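Local coordinates for protein acyl-CoA dehydrogenase (Mycobacterium thermoresistibile, PDB 3NF4) that binds flavin adenine dinucleotide and, as an acyl-CoA dehydrogenase, probably oxidises acyl-CoA thioesters to their 2-enoyl derivatives, at residues Gln344-Val349 with Arg353-Glu358; Thr177-Thr182 with Gln241-Ala246; Val11-Pro16 with Val83-Ala88; Arg41-Glu46 with Ala89-Val94. All blocks are in the same frame, centred on the assembly; numbering follows the deposited sequence.

Interaction 1 (Gln344-Val349 with Arg353-Glu358)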
loop_
_atom_site.group_PDB
_atom_site.type_symbol
_atom_site.label_atom_id
_atom_site.label_comp_id
_atom_site.label_asym_id
_atom_site.label_seq_id
_atom_site.Cartn_x
_atom_site.Cartn_y
_atom_site.Cartn_z
ATOM N N GLN A 344 -10.010 1.009 -14.423
ATOM C CA GLN A 344 -8.687 0.924 -15.026
ATOM C C GLN A 344 -8.597 -0.138 -16.166
ATOM O O GLN A 344 -8.099 0.159 -17.257
ATOM C CB GLN A 344 -7.625 0.693 -13.919
ATOM C CG GLN A 344 -6.144 0.989 -14.326
ATOM C CD GLN A 344 -5.913 2.449 -14.667
ATOM O OE1 GLN A 344 -6.672 3.322 -14.228
ATOM N NE2 GLN A 344 -4.868 2.724 -15.478
ATOM N N VAL A 345 -9.097 -1.353 -15.907
ATOM C CA VAL A 345 -9.177 -2.440 -16.915
ATOM C C VAL A 345 -9.952 -2.040 -18.217
ATOM O O VAL A 345 -9.510 -2.349 -19.327
ATOM C CB VAL A 345 -9.724 -3.751 -16.274
ATOM C CG1 VAL A 345 -10.025 -4.800 -17.316
ATOM C CG2 VAL A 345 -8.727 -4.298 -15.207
ATOM N N PHE A 346 -11.066 -1.313 -18.083
ATOM C CA PHE A 346 -11.818 -0.853 -19.266
ATOM C C PHE A 346 -11.131 0.255 -20.124
ATOM O O PHE A 346 -11.463 0.425 -21.303
ATOM C CB PHE A 346 -13.227 -0.406 -18.865
ATOM C CG PHE A 346 -14.213 -1.544 -18.643
ATOM C CD1 PHE A 346 -14.110 -2.375 -17.516
ATOM C CD2 PHE A 346 -15.270 -1.749 -19.531
ATOM C CE1 PHE A 346 -15.028 -3.390 -17.275
ATOM C CE2 PHE A 346 -16.214 -2.802 -19.328
ATOM C CZ PHE A 346 -16.093 -3.618 -18.186
ATOM N N GLY A 347 -10.185 1.007 -19.544
ATOM C CA GLY A 347 -9.615 2.164 -20.232
ATOM C C GLY A 347 -10.636 3.293 -20.326
ATOM O O GLY A 347 -11.526 3.409 -19.475
ATOM N N GLY A 348 -10.519 4.124 -21.373
ATOM C CA GLY A 348 -11.365 5.308 -21.540
ATOM C C GLY A 348 -12.863 5.042 -21.503
ATOM O O GLY A 348 -13.616 5.846 -20.918
ATOM N N VAL A 349 -13.325 3.939 -22.106
ATOM C CA VAL A 349 -14.775 3.680 -22.066
ATOM C C VAL A 349 -15.262 3.326 -20.657
ATOM O O VAL A 349 -16.433 3.514 -20.354
ATOM C CB VAL A 349 -15.333 2.671 -23.151
ATOM C CG1 VAL A 349 -15.307 3.298 -24.525
ATOM C CG2 VAL A 349 -14.609 1.335 -23.139
ATOM N N ARG A 353 -20.649 6.511 -18.899
ATOM C CA ARG A 353 -21.924 5.892 -18.499
ATOM C C ARG A 353 -22.466 4.861 -19.520
ATOM O O ARG A 353 -23.632 4.469 -19.444
ATOM C CB ARG A 353 -22.980 6.974 -18.210
ATOM C CG ARG A 353 -22.592 7.990 -17.113
ATOM C CD ARG A 353 -23.396 9.285 -17.261
ATOM N NE ARG A 353 -22.931 10.388 -16.409
ATOM C CZ ARG A 353 -23.136 11.687 -16.668
ATOM N NH1 ARG A 353 -23.776 12.069 -17.769
ATOM N NH2 ARG A 353 -22.686 12.618 -15.829
ATOM N N ASP A 354 -21.634 4.420 -20.466
ATOM C CA ASP A 354 -21.956 3.250 -21.291
ATOM C C ASP A 354 -21.795 1.907 -20.548
ATOM O O ASP A 354 -22.362 0.899 -20.963
ATOM C CB ASP A 354 -21.117 3.222 -22.576
ATOM N N TYR A 355 -21.004 1.887 -19.477
ATOM C CA TYR A 355 -20.850 0.685 -18.656
ATOM C C TYR A 355 -21.153 0.976 -17.184
ATOM O O TYR A 355 -21.261 2.144 -16.782
ATOM C CB TYR A 355 -19.444 0.080 -18.827
ATOM C CG TYR A 355 -19.153 -0.296 -20.243
ATOM C CD1 TYR A 355 -19.591 -1.524 -20.776
ATOM C CD2 TYR A 355 -18.487 0.585 -21.067
ATOM C CE1 TYR A 355 -19.349 -1.857 -22.119
ATOM C CE2 TYR A 355 -18.234 0.275 -22.392
ATOM C CZ TYR A 355 -18.663 -0.937 -22.924
ATOM O OH TYR A 355 -18.384 -1.199 -24.251
ATOM N N ARG A 356 -21.268 -0.096 -16.396
ATOM C CA ARG A 356 -21.607 -0.036 -14.961
ATOM C C ARG A 356 -20.439 0.292 -13.985
ATOM O O ARG A 356 -20.674 0.737 -12.869
ATOM C CB ARG A 356 -22.271 -1.356 -14.553
ATOM C CG ARG A 356 -23.688 -1.531 -15.087
ATOM C CD ARG A 356 -24.310 -2.835 -14.568
ATOM N NE ARG A 356 -25.747 -2.915 -14.846
ATOM C CZ ARG A 356 -26.506 -4.001 -14.671
ATOM N NH1 ARG A 356 -25.973 -5.129 -14.223
ATOM N NH2 ARG A 356 -27.802 -3.965 -14.959
ATOM N N VAL A 357 -19.192 0.062 -14.398
ATOM C CA VAL A 357 -18.045 0.160 -13.475
ATOM C C VAL A 357 -17.831 1.566 -12.832
ATOM O O VAL A 357 -17.355 1.659 -11.695
ATOM C CB VAL A 357 -16.736 -0.419 -14.083
ATOM C CG1 VAL A 357 -16.892 -1.909 -14.290
ATOM C CG2 VAL A 357 -16.385 0.263 -15.425
ATOM N N GLU A 358 -18.221 2.634 -13.539
ATOM C CA GLU A 358 -18.091 3.985 -12.967
ATOM C C GLU A 358 -19.089 4.184 -11.826
ATOM O O GLU A 358 -18.768 4.842 -10.829
ATOM C CB GLU A 358 -18.199 5.087 -14.025
ATOM C CG GLU A 358 -19.616 5.267 -14.627
ATOM C CD GLU A 358 -20.551 6.121 -13.741
ATOM O OE1 GLU A 358 -21.802 5.973 -13.859
ATOM O OE2 GLU A 358 -20.012 6.913 -12.921
#
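Phe-346, at the end of helix 321-346, packs its ring against Tyr-355 and Val-357 at the start of the next helical region, an example of an aromatic residue joining two consecutive helices. The tightly buried part of the contact is the Phe-346 ring with Val-357. On one side its CE1 meets Val-357 CG1 at 3.8 Å, and CG2 of the same valine lies 4.1 Å above the ring plane, displaced toward the rim. Farther round the ring, CE2 rides over one face of Tyr-355, 3.9 Å from Tyr-355 CD1. The rings meet obliquely, their planes 51° apart. CG of Phe-346 stands opposite its carbonyl carbon (chi1 -79°), which sends the ring across to 353-358 just before Gly-347, with positive phi, breaks the helical path. Helix 247-274 adds to this packing: Tyr-272 stacks on Phe-346, and Glu-268 touches both Phe-346 and Val-357.

Val-349 and Tyr-355, by contrast, are partly exposed and form the solvent side. Val-349 CB lies 3.8 Å from Tyr-355 CE2, while Val-349 O approaches the tyrosine edge near the ring plane, 3.6 Å from Tyr-355 CD2. The exposed Asp-354 is modelled only to CB, consistent with a mobile carboxylate. Arg-356 points away from this contact and pairs with Asp-36 and Asp-40 of the same chain; Arg-353 reaches Glu-46 of the second subunit.

Within the turn, Thr-352 OG1 bonds Val-349 O and, weakly, Asp-354 N. No hydrogen bond crosses between the two segments, which implies that the side chains meeting here rely on apolar burial and shape fit.

Interaction 2 (Thr177-Thr182 with Gln241-Ala246)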
loop_
_atom_site.group_PDB
_atom_site.type_symbol
_atom_site.label_atom_id
_atom_site.label_comp_id
_atom_site.label_asym_id
_atom_site.label_seq_id
_atom_site.Cartn_x
_atom_site.Cartn_y
_atom_site.Cartn_z
ATOM N N THR A 177 -36.817 2.435 14.629
ATOM C CA THR A 177 -36.157 2.236 15.900
ATOM C C THR A 177 -35.384 3.508 16.259
ATOM O O THR A 177 -34.388 3.830 15.609
ATOM C CB THR A 177 -35.249 0.990 15.850
ATOM O OG1 THR A 177 -36.067 -0.181 15.745
ATOM C CG2 THR A 177 -34.413 0.863 17.093
ATOM N N LEU A 178 -35.842 4.203 17.307
ATOM C CA LEU A 178 -35.317 5.503 17.744
ATOM C C LEU A 178 -34.461 5.451 19.018
ATOM O O LEU A 178 -34.744 4.665 19.930
ATOM C CB LEU A 178 -36.496 6.453 17.988
ATOM C CG LEU A 178 -36.259 7.872 18.530
ATOM C CD1 LEU A 178 -35.420 8.759 17.555
ATOM C CD2 LEU A 178 -37.591 8.539 18.908
ATOM N N PHE A 179 -33.442 6.313 19.095
ATOM C CA PHE A 179 -32.663 6.505 20.328
ATOM C C PHE A 179 -32.720 7.960 20.792
ATOM O O PHE A 179 -32.261 8.842 20.077
ATOM C CB PHE A 179 -31.209 6.044 20.141
ATOM C CG PHE A 179 -31.072 4.557 19.897
ATOM C CD1 PHE A 179 -30.934 3.671 20.966
ATOM C CD2 PHE A 179 -31.103 4.039 18.605
ATOM C CE1 PHE A 179 -30.823 2.285 20.747
ATOM C CE2 PHE A 179 -30.990 2.667 18.380
ATOM C CZ PHE A 179 -30.850 1.789 19.454
ATOM N N ALA A 180 -33.303 8.213 21.970
ATOM C CA ALA A 180 -33.414 9.593 22.505
ATOM C C ALA A 180 -33.019 9.742 23.972
ATOM O O ALA A 180 -33.000 8.760 24.715
ATOM C CB ALA A 180 -34.804 10.168 22.270
ATOM N N ARG A 181 -32.702 10.978 24.366
ATOM C CA ARG A 181 -32.167 11.282 25.699
ATOM C C ARG A 181 -33.239 11.496 26.785
ATOM O O ARG A 181 -34.140 12.314 26.630
ATOM C CB ARG A 181 -31.215 12.483 25.633
ATOM C CG ARG A 181 -30.476 12.766 26.946
ATOM C CD ARG A 181 -29.235 13.663 26.776
ATOM N NE ARG A 181 -28.103 13.008 26.100
ATOM C CZ ARG A 181 -27.320 12.067 26.637
ATOM N NH1 ARG A 181 -27.531 11.618 27.875
ATOM N NH2 ARG A 181 -26.318 11.563 25.923
ATOM N N THR A 182 -33.118 10.743 27.878
ATOM C CA THR A 182 -34.031 10.825 29.024
ATOM C C THR A 182 -33.366 11.440 30.263
ATOM O O THR A 182 -34.058 11.961 31.142
ATOM C CB THR A 182 -34.610 9.439 29.392
ATOM O OG1 THR A 182 -33.550 8.478 29.477
ATOM C CG2 THR A 182 -35.622 8.976 28.351
ATOM N N GLN A 241 -26.579 0.439 25.834
ATOM C CA GLN A 241 -26.335 -1.008 25.866
ATOM C C GLN A 241 -27.057 -1.728 24.719
ATOM O O GLN A 241 -26.527 -2.687 24.139
ATOM C CB GLN A 241 -26.714 -1.612 27.233
ATOM C CG GLN A 241 -26.576 -3.153 27.333
ATOM C CD GLN A 241 -27.139 -3.749 28.636
ATOM O OE1 GLN A 241 -27.859 -3.085 29.406
ATOM N NE2 GLN A 241 -26.818 -5.016 28.876
ATOM N N ILE A 242 -28.261 -1.264 24.392
ATOM C CA ILE A 242 -28.976 -1.799 23.234
ATOM C C ILE A 242 -28.244 -1.490 21.908
ATOM O O ILE A 242 -28.051 -2.385 21.077
ATOM C CB ILE A 242 -30.441 -1.320 23.177
ATOM C CG1 ILE A 242 -31.207 -1.815 24.406
ATOM C CG2 ILE A 242 -31.121 -1.820 21.911
ATOM C CD1 ILE A 242 -32.696 -1.404 24.440
ATOM N N ALA A 243 -27.839 -0.237 21.728
ATOM C CA ALA A 243 -27.165 0.176 20.495
ATOM C C ALA A 243 -25.829 -0.531 20.326
ATOM O O ALA A 243 -25.460 -0.884 19.214
ATOM C CB ALA A 243 -26.979 1.686 20.439
ATOM N N PHE A 244 -25.132 -0.744 21.441
ATOM C CA PHE A 244 -23.830 -1.417 21.466
ATOM C C PHE A 244 -23.946 -2.870 21.022
ATOM O O PHE A 244 -23.040 -3.379 20.337
ATOM C CB PHE A 244 -23.198 -1.323 22.864
ATOM C CG PHE A 244 -21.832 -1.974 22.978
ATOM C CD1 PHE A 244 -20.670 -1.287 22.569
ATOM C CD2 PHE A 244 -21.697 -3.263 23.516
ATOM C CE1 PHE A 244 -19.414 -1.876 22.673
ATOM C CE2 PHE A 244 -20.433 -3.870 23.623
ATOM C CZ PHE A 244 -19.290 -3.171 23.204
ATOM N N SER A 245 -25.063 -3.518 21.376
ATOM C CA SER A 245 -25.255 -4.953 21.128
ATOM C C SER A 245 -25.555 -5.262 19.682
ATOM O O SER A 245 -25.404 -6.394 19.255
ATOM C CB SER A 245 -26.362 -5.537 22.035
ATOM O OG SER A 245 -27.653 -5.476 21.441
ATOM N N ALA A 246 -25.996 -4.258 18.931
ATOM C CA ALA A 246 -26.263 -4.424 17.500
ATOM C C ALA A 246 -25.017 -4.256 16.566
ATOM O O ALA A 246 -25.081 -4.609 15.389
ATOM C CB ALA A 246 -27.387 -3.505 17.079
#
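Phe-179 meets Ala-243 and Ile-242 in an example of a strand-to-helix contact carried by one aromatic ring. The apolar touches come first. Phe-179 CE1 lies 3.9 Å from Ala-243 CB, and Phe-179 CZ is at 4.0 Å from the same methyl, which approaches the ring obliquely. Ile-242 comes in differently: its CG2 branch sits at the ring edge, close to the plane, 4.3 Å from Phe-179 CE1, a looser fit. With CG opposite the carbonyl carbon (chi1 -65°), the phenylalanine holds its ring well out from the strand, and its far rim does the touching. The small alanine lets that rim come close to the helix backbone, with Phe-179 CE1 4.0 Å from Ala-243 N. Leu-135, in a loop, touches both Phe-179 and Ala-243.

Polar bonds play no part between the two segments; they are made by the strand to its surroundings and by the helix to other parts of the chain. Phe-179 pairs through its backbone with Ser-134 and accepts a bond from Lys-164 NZ at its carbonyl oxygen, while Ser-245 OG is hydrogen-bonded with His-106 NE2.

All three touching residues are buried, and the Phe-179 side chain is about 7 Å from the bound FAD. The arrangement is typical of the acyl-CoA dehydrogenase fold, in which a middle beta domain is packed against the helical C-terminal domain beside the flavin.

Interaction 3 (Val11-Pro16 with Val83-Ala88)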
loop_
_atom_site.group_PDB
_atom_site.type_symbol
_atom_site.label_atom_id
_atom_site.label_comp_id
_atom_site.label_asym_id
_atom_site.label_seq_id
_atom_site.Cartn_x
_atom_site.Cartn_y
_atom_site.Cartn_z
ATOM N N VAL A 11 -20.322 -17.789 -8.452
ATOM C CA VAL A 11 -19.451 -18.091 -7.308
ATOM C C VAL A 11 -19.669 -19.518 -6.748
ATOM O O VAL A 11 -20.793 -19.906 -6.407
ATOM C CB VAL A 11 -19.608 -17.017 -6.184
ATOM C CG1 VAL A 11 -18.722 -17.321 -4.996
ATOM C CG2 VAL A 11 -19.295 -15.624 -6.707
ATOM N N ASP A 12 -18.585 -20.282 -6.656
ATOM C CA ASP A 12 -18.601 -21.636 -6.074
ATOM C C ASP A 12 -18.628 -21.530 -4.535
ATOM O O ASP A 12 -17.608 -21.212 -3.903
ATOM C CB ASP A 12 -17.366 -22.422 -6.557
ATOM C CG ASP A 12 -17.412 -23.902 -6.189
ATOM O OD1 ASP A 12 -18.443 -24.389 -5.661
ATOM O OD2 ASP A 12 -16.405 -24.604 -6.445
ATOM N N ARG A 13 -19.788 -21.796 -3.937
ATOM C CA ARG A 13 -19.997 -21.514 -2.512
ATOM C C ARG A 13 -19.872 -22.718 -1.563
ATOM O O ARG A 13 -20.322 -23.815 -1.872
ATOM C CB ARG A 13 -21.359 -20.810 -2.304
ATOM C CG ARG A 13 -21.457 -19.424 -2.964
ATOM C CD ARG A 13 -22.570 -18.560 -2.390
ATOM N NE ARG A 13 -22.664 -17.276 -3.088
ATOM C CZ ARG A 13 -21.934 -16.192 -2.791
ATOM N NH1 ARG A 13 -21.056 -16.209 -1.778
ATOM N NH2 ARG A 13 -22.080 -15.081 -3.511
ATOM N N LEU A 14 -19.294 -22.496 -0.390
ATOM C CA LEU A 14 -19.318 -23.510 0.664
ATOM C C LEU A 14 -20.563 -23.343 1.559
ATOM O O LEU A 14 -20.696 -22.341 2.277
ATOM C CB LEU A 14 -18.043 -23.447 1.508
ATOM C CG LEU A 14 -16.733 -24.030 0.982
ATOM C CD1 LEU A 14 -15.541 -23.374 1.711
ATOM C CD2 LEU A 14 -16.680 -25.515 1.187
ATOM N N LEU A 15 -21.458 -24.329 1.509
ATOM C CA LEU A 15 -22.768 -24.261 2.165
ATOM C C LEU A 15 -23.042 -25.531 2.987
ATOM O O LEU A 15 -22.628 -26.617 2.580
ATOM C CB LEU A 15 -23.875 -24.062 1.111
ATOM C CG LEU A 15 -23.881 -22.737 0.325
ATOM C CD1 LEU A 15 -24.662 -22.852 -0.968
ATOM C CD2 LEU A 15 -24.366 -21.531 1.159
ATOM N N PRO A 16 -23.759 -25.403 4.131
ATOM C CA PRO A 16 -23.937 -26.518 5.094
ATOM C C PRO A 16 -24.926 -27.634 4.693
ATOM O O PRO A 16 -24.992 -28.656 5.381
ATOM C CB PRO A 16 -24.435 -25.821 6.374
ATOM C CG PRO A 16 -24.427 -24.327 6.065
ATOM C CD PRO A 16 -24.453 -24.188 4.580
ATOM N N VAL A 83 -26.626 -14.928 0.956
ATOM C CA VAL A 83 -27.808 -14.466 0.208
ATOM C C VAL A 83 -27.750 -12.943 -0.003
ATOM O O VAL A 83 -28.028 -12.423 -1.102
ATOM C CB VAL A 83 -29.134 -14.805 0.928
ATOM C CG1 VAL A 83 -30.304 -14.048 0.275
ATOM C CG2 VAL A 83 -29.383 -16.311 0.946
ATOM N N LEU A 84 -27.394 -12.242 1.071
ATOM C CA LEU A 84 -27.147 -10.805 1.036
ATOM C C LEU A 84 -26.062 -10.455 -0.002
ATOM O O LEU A 84 -26.190 -9.483 -0.746
ATOM C CB LEU A 84 -26.760 -10.325 2.435
ATOM C CG LEU A 84 -26.958 -8.837 2.763
ATOM C CD1 LEU A 84 -28.422 -8.380 2.471
ATOM C CD2 LEU A 84 -26.564 -8.535 4.208
ATOM N N GLU A 85 -25.016 -11.272 -0.082
ATOM C CA GLU A 85 -23.959 -11.051 -1.070
ATOM C C GLU A 85 -24.464 -11.144 -2.534
ATOM O O GLU A 85 -24.061 -10.344 -3.395
ATOM C CB GLU A 85 -22.782 -12.017 -0.818
ATOM C CG GLU A 85 -21.501 -11.598 -1.501
ATOM C CD GLU A 85 -20.536 -12.734 -1.829
ATOM O OE1 GLU A 85 -20.073 -13.498 -0.947
ATOM O OE2 GLU A 85 -20.170 -12.816 -3.001
ATOM N N GLU A 86 -25.329 -12.128 -2.800
ATOM C CA GLU A 86 -25.881 -12.366 -4.142
ATOM C C GLU A 86 -26.778 -11.203 -4.559
ATOM O O GLU A 86 -26.660 -10.701 -5.674
ATOM C CB GLU A 86 -26.653 -13.698 -4.210
ATOM C CG GLU A 86 -25.799 -14.995 -4.131
ATOM C CD GLU A 86 -24.919 -15.245 -5.365
ATOM O OE1 GLU A 86 -25.091 -14.552 -6.394
ATOM O OE2 GLU A 86 -24.039 -16.139 -5.311
ATOM N N ILE A 87 -27.655 -10.754 -3.661
ATOM C CA ILE A 87 -28.408 -9.513 -3.889
ATOM C C ILE A 87 -27.518 -8.290 -4.240
ATOM O O ILE A 87 -27.742 -7.658 -5.278
ATOM C CB ILE A 87 -29.351 -9.179 -2.710
ATOM C CG1 ILE A 87 -30.374 -10.299 -2.533
ATOM C CG2 ILE A 87 -30.062 -7.822 -2.918
ATOM C CD1 ILE A 87 -31.048 -10.304 -1.149
ATOM N N ALA A 88 -26.519 -7.988 -3.400
ATOM C CA ALA A 88 -25.674 -6.807 -3.563
ATOM C C ALA A 88 -24.900 -6.780 -4.889
ATOM O O ALA A 88 -24.487 -5.701 -5.342
ATOM C CB ALA A 88 -24.675 -6.694 -2.388
HETATM O O HOH W 1 -23.420 -18.756 -6.783
#
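Arg-13 places its guanidinium between the carboxylates of Glu-85 and Glu-86, meeting both in its own plane but each in a different way. Its chain runs extended from CG to NE (chi3 -177°), which carries the guanidinium out to the two acids. Toward Glu-85 it points end-on: NH1 bonds Glu-85 OE1 at 3.0 Å, and NH2 bonds Glu-85 OE2 at 3.0 Å, nearly straight at 170°. Both oxygens are approached from above the carboxylate plane. Glu-86 turns only OE2 to the arginine, with the planes 87° apart; Arg-13 NE bonds it on its anti side at 2.9 Å, and NH2 adds a weak bond.

This is a buried salt-bridge network, tying the chain ahead of helix 18-35 to helix 77-88 of the N-terminal helical domain. Glu-85 is also held by Tyr-307 and Arg-304, and Glu-86 by Arg-90, so the added positive charges would probably keep both acids ionised.

Val-11 CG1 covers the centre of one guanidinium face, 4.0 Å above it. A water donates to Val-11 O at 2.9 Å and to Glu-86 OE2, bridging the two segments. The neighbouring Asp-12 forms a salt bridge with Arg-318 of the third subunit.

Interaction 4 (Arg41-Glu46 with Ala89-Val94)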
loop_
_atom_site.group_PDB
_atom_site.type_symbol
_atom_site.label_atom_id
_atom_site.label_comp_id
_atom_site.label_asym_id
_atom_site.label_seq_id
_atom_site.Cartn_x
_atom_site.Cartn_y
_atom_site.Cartn_z
ATOM N N ARG A 41 -31.632 2.274 -14.659
ATOM C CA ARG A 41 -32.538 3.391 -14.898
ATOM C C ARG A 41 -32.969 4.095 -13.607
ATOM O O ARG A 41 -33.099 5.308 -13.582
ATOM C CB ARG A 41 -33.755 2.932 -15.727
ATOM C CG ARG A 41 -34.804 4.004 -15.983
ATOM C CD ARG A 41 -34.212 5.230 -16.724
ATOM N NE ARG A 41 -34.488 5.209 -18.157
ATOM C CZ ARG A 41 -35.372 5.999 -18.768
ATOM N NH1 ARG A 41 -36.069 6.909 -18.080
ATOM N NH2 ARG A 41 -35.554 5.881 -20.080
ATOM N N HIS A 42 -33.199 3.335 -12.551
ATOM C CA HIS A 42 -33.576 3.909 -11.280
ATOM C C HIS A 42 -32.415 4.616 -10.573
ATOM O O HIS A 42 -32.636 5.601 -9.869
ATOM C CB HIS A 42 -34.131 2.843 -10.359
ATOM C CG HIS A 42 -35.583 2.555 -10.566
ATOM N ND1 HIS A 42 -36.571 3.478 -10.295
ATOM C CD2 HIS A 42 -36.216 1.437 -10.998
ATOM C CE1 HIS A 42 -37.753 2.944 -10.568
ATOM N NE2 HIS A 42 -37.563 1.709 -11.002
ATOM N N GLU A 43 -31.198 4.107 -10.738
ATOM C CA GLU A 43 -30.049 4.768 -10.142
ATOM C C GLU A 43 -29.720 6.048 -10.906
ATOM O O GLU A 43 -29.337 7.049 -10.312
ATOM C CB GLU A 43 -28.821 3.843 -10.049
ATOM C CG GLU A 43 -28.840 2.859 -8.869
ATOM C CD GLU A 43 -28.792 3.527 -7.490
ATOM O OE1 GLU A 43 -28.152 4.608 -7.344
ATOM O OE2 GLU A 43 -29.408 2.974 -6.545
ATOM N N LYS A 44 -29.887 6.005 -12.224
ATOM C CA LYS A 44 -29.654 7.172 -13.072
ATOM C C LYS A 44 -30.692 8.290 -12.825
ATOM O O LYS A 44 -30.322 9.455 -12.787
ATOM C CB LYS A 44 -29.630 6.782 -14.558
ATOM C CG LYS A 44 -29.494 7.988 -15.504
ATOM C CD LYS A 44 -29.948 7.650 -16.929
ATOM C CE LYS A 44 -29.738 8.839 -17.907
ATOM N NZ LYS A 44 -30.728 9.966 -17.750
ATOM N N ASP A 45 -31.976 7.911 -12.678
ATOM C CA ASP A 45 -33.086 8.869 -12.458
ATOM C C ASP A 45 -33.247 9.301 -11.006
ATOM O O ASP A 45 -33.890 10.311 -10.752
ATOM C CB ASP A 45 -34.424 8.290 -12.913
ATOM C CG ASP A 45 -34.590 8.275 -14.430
ATOM O OD1 ASP A 45 -33.911 9.060 -15.127
ATOM O OD2 ASP A 45 -35.431 7.475 -14.924
ATOM N N GLU A 46 -32.670 8.525 -10.076
ATOM C CA GLU A 46 -32.765 8.745 -8.611
ATOM C C GLU A 46 -34.197 8.564 -8.075
ATOM O O GLU A 46 -34.693 9.350 -7.271
ATOM C CB GLU A 46 -32.094 10.074 -8.164
ATOM C CG GLU A 46 -30.678 10.251 -8.759
ATOM C CD GLU A 46 -29.807 11.362 -8.122
ATOM O OE1 GLU A 46 -30.091 11.819 -6.990
ATOM O OE2 GLU A 46 -28.812 11.779 -8.762
ATOM N N ALA A 89 -24.677 -7.958 -5.477
ATOM C CA ALA A 89 -24.087 -8.059 -6.802
ATOM C C ALA A 89 -25.000 -7.570 -7.936
ATOM O O ALA A 89 -24.501 -7.280 -9.037
ATOM C CB ALA A 89 -23.592 -9.497 -7.072
ATOM N N ARG A 90 -26.313 -7.455 -7.684
ATOM C CA ARG A 90 -27.235 -6.852 -8.653
ATOM C C ARG A 90 -27.557 -5.384 -8.302
ATOM O O ARG A 90 -27.544 -4.509 -9.187
ATOM C CB ARG A 90 -28.564 -7.647 -8.775
ATOM C CG ARG A 90 -28.545 -8.957 -9.616
ATOM C CD ARG A 90 -27.621 -9.978 -9.013
ATOM N NE ARG A 90 -27.807 -11.287 -9.623
ATOM C CZ ARG A 90 -27.230 -12.403 -9.196
ATOM N NH1 ARG A 90 -27.479 -13.537 -9.837
ATOM N NH2 ARG A 90 -26.411 -12.397 -8.141
ATOM N N TRP A 91 -27.851 -5.107 -7.027
ATOM C CA TRP A 91 -28.287 -3.748 -6.636
ATOM C C TRP A 91 -27.838 -3.386 -5.236
ATOM O O TRP A 91 -28.542 -3.731 -4.270
ATOM C CB TRP A 91 -29.823 -3.636 -6.697
ATOM C CG TRP A 91 -30.366 -2.219 -6.845
ATOM C CD1 TRP A 91 -29.745 -1.037 -6.492
ATOM C CD2 TRP A 91 -31.663 -1.846 -7.356
ATOM N NE1 TRP A 91 -30.558 0.033 -6.794
ATOM C CE2 TRP A 91 -31.742 -0.432 -7.309
ATOM C CE3 TRP A 91 -32.755 -2.571 -7.858
ATOM C CZ2 TRP A 91 -32.871 0.271 -7.749
ATOM C CZ3 TRP A 91 -33.881 -1.877 -8.288
ATOM C CH2 TRP A 91 -33.933 -0.470 -8.235
ATOM N N ALA A 92 -26.714 -2.662 -5.126
ATOM C CA ALA A 92 -26.105 -2.384 -3.804
ATOM C C ALA A 92 -27.031 -1.612 -2.867
ATOM O O ALA A 92 -27.147 -1.945 -1.684
ATOM C CB ALA A 92 -24.739 -1.633 -3.935
ATOM N N SER A 93 -27.678 -0.576 -3.388
ATOM C CA SER A 93 -28.600 0.227 -2.581
ATOM C C SER A 93 -29.744 -0.579 -1.949
ATOM O O SER A 93 -30.093 -0.356 -0.815
ATOM C CB SER A 93 -29.135 1.404 -3.392
ATOM O OG SER A 93 -30.052 2.135 -2.608
ATOM N N VAL A 94 -30.284 -1.554 -2.678
ATOM C CA VAL A 94 -31.334 -2.420 -2.173
ATOM C C VAL A 94 -30.844 -3.354 -1.054
ATOM O O VAL A 94 -31.558 -3.601 -0.050
ATOM C CB VAL A 94 -31.982 -3.222 -3.343
ATOM C CG1 VAL A 94 -32.812 -4.416 -2.830
ATOM C CG2 VAL A 94 -32.854 -2.278 -4.213
HETATM O O HOH W 2 -27.085 0.974 -5.948
#
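Glu-43 and Trp-91 share the direct hydrogen bond of this contact, from indole NE1 to Glu-43 OE2 at 3.2 Å. It is nearly straight, at 168°, and the oxygen lies almost in the indole plane while offering its anti lone pair. The carboxylate plane is turned 85° from that of the indole, with OE2 at the ring edge. A bend at chi2 (-65°) brings this acid round to the tryptophan. Backbone N-H groups outside the pair also hold it, His-213 N on OE1 and Ala-214 N on OE2, so the buried carboxylate, probably ionised, is met by several donors. Ser-93 CB also comes within 3.5 Å of Glu-43 OE2.

Water adds a second polar path. One molecule accepts from Ser-93 N at 3.1 Å and donates weakly to Glu-43 OE2. Trp-91 is the N-cap residue of helix 92-104, so Ser-93 N belongs to the first turn. The positive end of the helix dipole would probably help to stabilise the nearby carboxylate. Both segments belong to the N-terminal helical domain, and the Ser-93 side chain is about 9 Å from the bound FAD.

Apolar contact completes the join. His-42 CB rests 3.9 Å from Trp-91 CZ2 and equally near CH2, while its ND1 is bonded to Thr-47. Within the tryptophan's own segment, Val-94 CG2 lies over one face of the indole, displaced toward the rim.

The four contacts are separate but unequally so. Interactions 3 and 4 adjoin in sequence, since 83-88 runs straight into 89-94; their centres are 20 Å apart, and Arg-90 of interaction 4 makes a salt bridge to Glu-86 of interaction 3. Interaction 4 also comes within about 5 Å, nearest atoms, of interaction 1, and across the assembly Glu-46 of one subunit pairs with Arg-353 of another. Interaction 2 stands apart, its centre 42 Å from that of interaction 1 and on the opposite side of the chain's centre. Interactions 2 and 4, with about 17 Å between their nearest atoms, both lie close to the bound FAD.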